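Local coordinates for CELL division control protein 6 (Pyrobaculum aerophilum, PDB 1FNN) that binds ADP, and probably binds and hydrolyses ATP, through an AAA+ ATPase module and is probably involved in regulating DNA replication, at residues T73-I79 / Y126-D132. Residues are numbered along the deposited sequence.
Sequences TARFVYI and YMFLVLD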
ATOM      1  N   THR A  73     -12.209 -28.543   3.487  1.00 38.84           N
ATOM      2  CA  THR A  73     -11.285 -29.602   3.107  1.00 39.53           C
ATOM      3  C   THR A  73     -10.374 -29.084   2.020  1.00 36.94           C
ATOM      4  O   THR A  73      -9.529 -29.819   1.532  1.00 38.52           O
ATOM      5  CB  THR A  73     -12.080 -30.821   2.564  1.00 43.55           C
ATOM      6  OG1 THR A  73     -12.914 -30.344   1.495  1.00 43.03           O
ATOM      7  CG2 THR A  73     -12.957 -31.374   3.674  1.00 40.19           C
ATOM      8  N   ALA A  74     -10.653 -27.875   1.475  1.00 32.62           N
ATOM      9  CA  ALA A  74      -9.867 -27.410   0.359  1.00 32.16           C
ATOM     10  C   ALA A  74      -8.432 -27.137   0.780  1.00 34.53           C
ATOM     11  O   ALA A  74      -8.264 -26.684   1.928  1.00 33.19           O
ATOM     12  CB  ALA A  74     -10.462 -26.106  -0.215  1.00 34.85           C
ATOM     13  N   ARG A  75      -7.520 -27.210  -0.162  1.00 33.74           N
ATOM     14  CA  ARG A  75      -6.115 -26.876   0.144  1.00 34.18           C
ATOM     15  C   ARG A  75      -5.775 -25.481  -0.409  1.00 35.04           C
ATOM     16  O   ARG A  75      -6.066 -25.245  -1.589  1.00 31.20           O
ATOM     17  CB  ARG A  75      -5.191 -27.857  -0.605  1.00 36.60           C
ATOM     18  CG  ARG A  75      -5.648 -29.308  -0.381  1.00 41.29           C
ATOM     19  CD  ARG A  75      -5.171 -29.825   0.955  1.00 51.29           C
ATOM     20  NE  ARG A  75      -5.206 -31.300   0.902  1.00 66.69           N
ATOM     21  CZ  ARG A  75      -4.195 -32.159   0.799  1.00 56.67           C
ATOM     22  NH1 ARG A  75      -2.941 -31.768   0.726  1.00 51.30           N
ATOM     23  NH2 ARG A  75      -4.516 -33.446   0.774  1.00 61.61           N
ATOM     24  N   PHE A  76      -5.207 -24.599   0.392  1.00 31.74           N
ATOM     25  CA  PHE A  76      -4.887 -23.250  -0.066  1.00 34.64           C
ATOM     26  C   PHE A  76      -3.495 -23.255  -0.699  1.00 35.16           C
ATOM     27  O   PHE A  76      -2.558 -23.655  -0.008  1.00 34.05           O
ATOM     28  CB  PHE A  76      -4.821 -22.354   1.171  1.00 37.15           C
ATOM     29  CG  PHE A  76      -4.495 -20.905   0.943  1.00 37.44           C
ATOM     30  CD1 PHE A  76      -5.148 -20.151  -0.010  1.00 43.72           C
ATOM     31  CD2 PHE A  76      -3.527 -20.295   1.713  1.00 40.59           C
ATOM     32  CE1 PHE A  76      -4.829 -18.805  -0.190  1.00 49.48           C
ATOM     33  CE2 PHE A  76      -3.205 -18.963   1.541  1.00 41.37           C
ATOM     34  CZ  PHE A  76      -3.856 -18.203   0.585  1.00 37.23           C
ATOM     35  N   VAL A  77      -3.407 -23.061  -1.989  1.00 31.88           N
ATOM     36  CA  VAL A  77      -2.176 -23.137  -2.748  1.00 33.63           C
ATOM     37  C   VAL A  77      -1.809 -21.729  -3.247  1.00 34.60           C
ATOM     38  O   VAL A  77      -2.421 -21.182  -4.169  1.00 34.88           O
ATOM     39  CB  VAL A  77      -2.305 -24.154  -3.899  1.00 29.46           C
ATOM     40  CG1 VAL A  77      -0.999 -24.130  -4.699  1.00 32.90           C
ATOM     41  CG2 VAL A  77      -2.519 -25.594  -3.356  1.00 32.92           C
ATOM     42  N   TYR A  78      -0.972 -21.076  -2.458  1.00 34.96           N
ATOM     43  CA  TYR A  78      -0.658 -19.659  -2.741  1.00 34.89           C
ATOM     44  C   TYR A  78       0.539 -19.563  -3.666  1.00 39.36           C
ATOM     45  O   TYR A  78       1.653 -20.007  -3.341  1.00 38.19           O
ATOM     46  CB  TYR A  78      -0.469 -18.953  -1.404  1.00 36.50           C
ATOM     47  CG  TYR A  78      -0.049 -17.499  -1.630  1.00 39.73           C
ATOM     48  CD1 TYR A  78      -1.005 -16.510  -1.824  1.00 34.93           C
ATOM     49  CD2 TYR A  78       1.303 -17.174  -1.653  1.00 39.64           C
ATOM     50  CE1 TYR A  78      -0.625 -15.201  -2.031  1.00 35.65           C
ATOM     51  CE2 TYR A  78       1.701 -15.857  -1.860  1.00 38.94           C
ATOM     52  CZ  TYR A  78       0.722 -14.884  -2.048  1.00 38.51           C
ATOM     53  OH  TYR A  78       1.098 -13.597  -2.253  1.00 36.90           O
ATOM     54  N   ILE A  79       0.358 -18.913  -4.823  1.00 38.18           N
ATOM     55  CA  ILE A  79       1.434 -18.787  -5.796  1.00 34.78           C
ATOM     56  C   ILE A  79       1.824 -17.308  -5.935  1.00 41.84           C
ATOM     57  O   ILE A  79       1.024 -16.528  -6.452  1.00 39.76           O
ATOM     58  CB  ILE A  79       1.128 -19.317  -7.183  1.00 33.45           C
ATOM     59  CG1 ILE A  79       0.704 -20.786  -7.256  1.00 38.10           C
ATOM     60  CG2 ILE A  79       2.360 -19.165  -8.120  1.00 38.04           C
ATOM     61  CD1 ILE A  79       1.707 -21.718  -6.563  1.00 38.67           C
ATOM     62  N   TYR A 126      -9.356 -30.753  -3.347  1.00 39.01           N
ATOM     63  CA  TYR A 126      -9.993 -29.495  -3.772  1.00 36.59           C
ATOM     64  C   TYR A 126      -8.956 -28.413  -3.438  1.00 35.46           C
ATOM     65  O   TYR A 126      -8.428 -28.374  -2.323  1.00 36.51           O
ATOM     66  CB  TYR A 126     -11.313 -29.293  -3.021  1.00 35.19           C
ATOM     67  CG  TYR A 126     -12.375 -30.326  -3.354  1.00 38.94           C
ATOM     68  CD1 TYR A 126     -12.551 -31.444  -2.540  1.00 43.27           C
ATOM     69  CD2 TYR A 126     -13.194 -30.190  -4.475  1.00 43.24           C
ATOM     70  CE1 TYR A 126     -13.507 -32.404  -2.822  1.00 44.46           C
ATOM     71  CE2 TYR A 126     -14.155 -31.129  -4.781  1.00 47.32           C
ATOM     72  CZ  TYR A 126     -14.302 -32.233  -3.945  1.00 50.64           C
ATOM     73  OH  TYR A 126     -15.265 -33.165  -4.254  1.00 54.35           O
ATOM     74  N   MET A 127      -8.572 -27.678  -4.466  1.00 34.73           N
ATOM     75  CA  MET A 127      -7.548 -26.662  -4.422  1.00 36.96           C
ATOM     76  C   MET A 127      -8.142 -25.248  -4.562  1.00 38.41           C
ATOM     77  O   MET A 127      -8.837 -24.957  -5.533  1.00 34.75           O
ATOM     78  CB  MET A 127      -6.577 -26.929  -5.592  1.00 32.57           C
ATOM     79  CG  MET A 127      -5.492 -25.896  -5.698  1.00 30.31           C
ATOM     80  SD  MET A 127      -4.123 -26.207  -6.771  1.00 33.70           S
ATOM     81  CE  MET A 127      -4.889 -26.462  -8.372  1.00 36.36           C
ATOM     82  N   PHE A 128      -7.859 -24.408  -3.582  1.00 38.19           N
ATOM     83  CA  PHE A 128      -8.107 -22.961  -3.717  1.00 36.94           C
ATOM     84  C   PHE A 128      -6.761 -22.364  -4.165  1.00 38.44           C
ATOM     85  O   PHE A 128      -5.847 -22.199  -3.355  1.00 33.38           O
ATOM     86  CB  PHE A 128      -8.565 -22.401  -2.387  1.00 38.88           C
ATOM     87  CG  PHE A 128      -8.643 -20.923  -2.179  1.00 35.62           C
ATOM     88  CD1 PHE A 128      -8.545 -20.421  -0.895  1.00 40.70           C
ATOM     89  CD2 PHE A 128      -8.814 -20.024  -3.219  1.00 39.36           C
ATOM     90  CE1 PHE A 128      -8.612 -19.052  -0.647  1.00 45.93           C
ATOM     91  CE2 PHE A 128      -8.881 -18.659  -2.982  1.00 38.36           C
ATOM     92  CZ  PHE A 128      -8.779 -18.172  -1.693  1.00 36.12           C
ATOM     93  N   LEU A 129      -6.656 -22.079  -5.442  1.00 35.22           N
ATOM     94  CA  LEU A 129      -5.429 -21.614  -6.053  1.00 35.65           C
ATOM     95  C   LEU A 129      -5.415 -20.100  -6.224  1.00 37.52           C
ATOM     96  O   LEU A 129      -6.380 -19.470  -6.675  1.00 35.59           O
ATOM     97  CB  LEU A 129      -5.272 -22.331  -7.397  1.00 33.74           C
ATOM     98  CG  LEU A 129      -4.068 -21.962  -8.267  1.00 37.58           C
ATOM     99  CD1 LEU A 129      -2.737 -22.330  -7.584  1.00 33.96           C
ATOM    100  CD2 LEU A 129      -4.181 -22.630  -9.641  1.00 32.03           C
ATOM    101  N   VAL A 130      -4.408 -19.470  -5.615  1.00 35.87           N
ATOM    102  CA  VAL A 130      -4.285 -18.026  -5.733  1.00 35.41           C
ATOM    103  C   VAL A 130      -3.066 -17.755  -6.622  1.00 37.72           C
ATOM    104  O   VAL A 130      -1.948 -18.169  -6.281  1.00 37.25           O
ATOM    105  CB  VAL A 130      -4.086 -17.358  -4.348  1.00 34.18           C
ATOM    106  CG1 VAL A 130      -3.839 -15.868  -4.555  1.00 36.69           C
ATOM    107  CG2 VAL A 130      -5.314 -17.588  -3.449  1.00 35.97           C
ATOM    108  N   LEU A 131      -3.281 -17.012  -7.704  1.00 34.83           N
ATOM    109  CA  LEU A 131      -2.106 -16.530  -8.453  1.00 37.08           C
ATOM    110  C   LEU A 131      -1.905 -15.054  -8.166  1.00 39.55           C
ATOM    111  O   LEU A 131      -2.523 -14.209  -8.839  1.00 37.56           O
ATOM    112  CB  LEU A 131      -2.341 -16.796  -9.951  1.00 38.39           C
ATOM    113  CG  LEU A 131      -2.641 -18.257 -10.299  1.00 38.48           C
ATOM    114  CD1 LEU A 131      -2.925 -18.407 -11.800  1.00 40.29           C
ATOM    115  CD2 LEU A 131      -1.498 -19.193  -9.890  1.00 37.81           C
ATOM    116  N   ASP A 132      -1.126 -14.744  -7.128  1.00 36.42           N
ATOM    117  CA  ASP A 132      -0.912 -13.378  -6.693  1.00 38.27           C
ATOM    118  C   ASP A 132       0.075 -12.678  -7.628  1.00 39.06           C
ATOM    119  O   ASP A 132       0.857 -13.337  -8.315  1.00 38.22           O
ATOM    120  CB  ASP A 132      -0.354 -13.308  -5.255  1.00 33.33           C
ATOM    121  CG  ASP A 132      -0.811 -12.065  -4.532  1.00 37.20           C
ATOM    122  OD1 ASP A 132      -1.269 -11.095  -5.201  1.00 33.52           O
ATOM    123  OD2 ASP A 132      -0.727 -12.021  -3.288  1.00 35.56           O
TER
HETATM  124  O   HOH W   1      -8.780 -31.265  -0.600  1.00 41.69           O
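Residues 75-79 and 127-132 are neighbouring parallel strands, with axes 4.7 Å apart at closest approach. Six backbone hydrogen bonds join them. Arg75 N donates to Tyr126 O (2.6 Å), and Phe128 N to Arg75 O (2.8 Å). Val77 N donates to Phe128 O (2.9 Å), and Val130 N to Val77 O (3.0 Å). Ile79 N then reaches Val130 O (2.8 Å), and Asp132 N reaches Ile79 O (2.9 Å). Thus Arg75, Val77 and Ile79 spend both N and O on this neighbour. Next to the Arg75-Tyr126 bond, a water continues the link: it donates to Thr73 O (2.7 Å) and accepts from Tyr126 N (2.9 Å).

At the other end, Tyr78 OH donates to Asp132 OD2 (2.6 Å). The same carboxylate oxygen is hydrogen-bonded to Thr58 OG1. Thr58 is a magnesium ligand of the P-loop, and Asp132 is seen as a magnesium site in this protein. Here its side chain lies about 4 Å from the bound ion. Its position at the end of this strand is consistent with the Walker B acid of AAA+ ATPases.

Phe76, Tyr78, Phe128 and Val130 share one face; Phe76 CE1 meets Val130 CG2 at 3.5 Å. Val77, Ile79, Met127, Leu129 and Leu131 line the other, with Val77 CG1 3.8 Å from Leu129 CD1.

Helix 57-68 covers the aromatic face, where Trp65 stacks on Phe76. Helix 87-97 packs on Val77 and Ile79. Strand 75-80 edges the five-stranded parallel sheet, while Met127, Leu129 and Leu131 bond through their backbones to strand 160-166 and its approach.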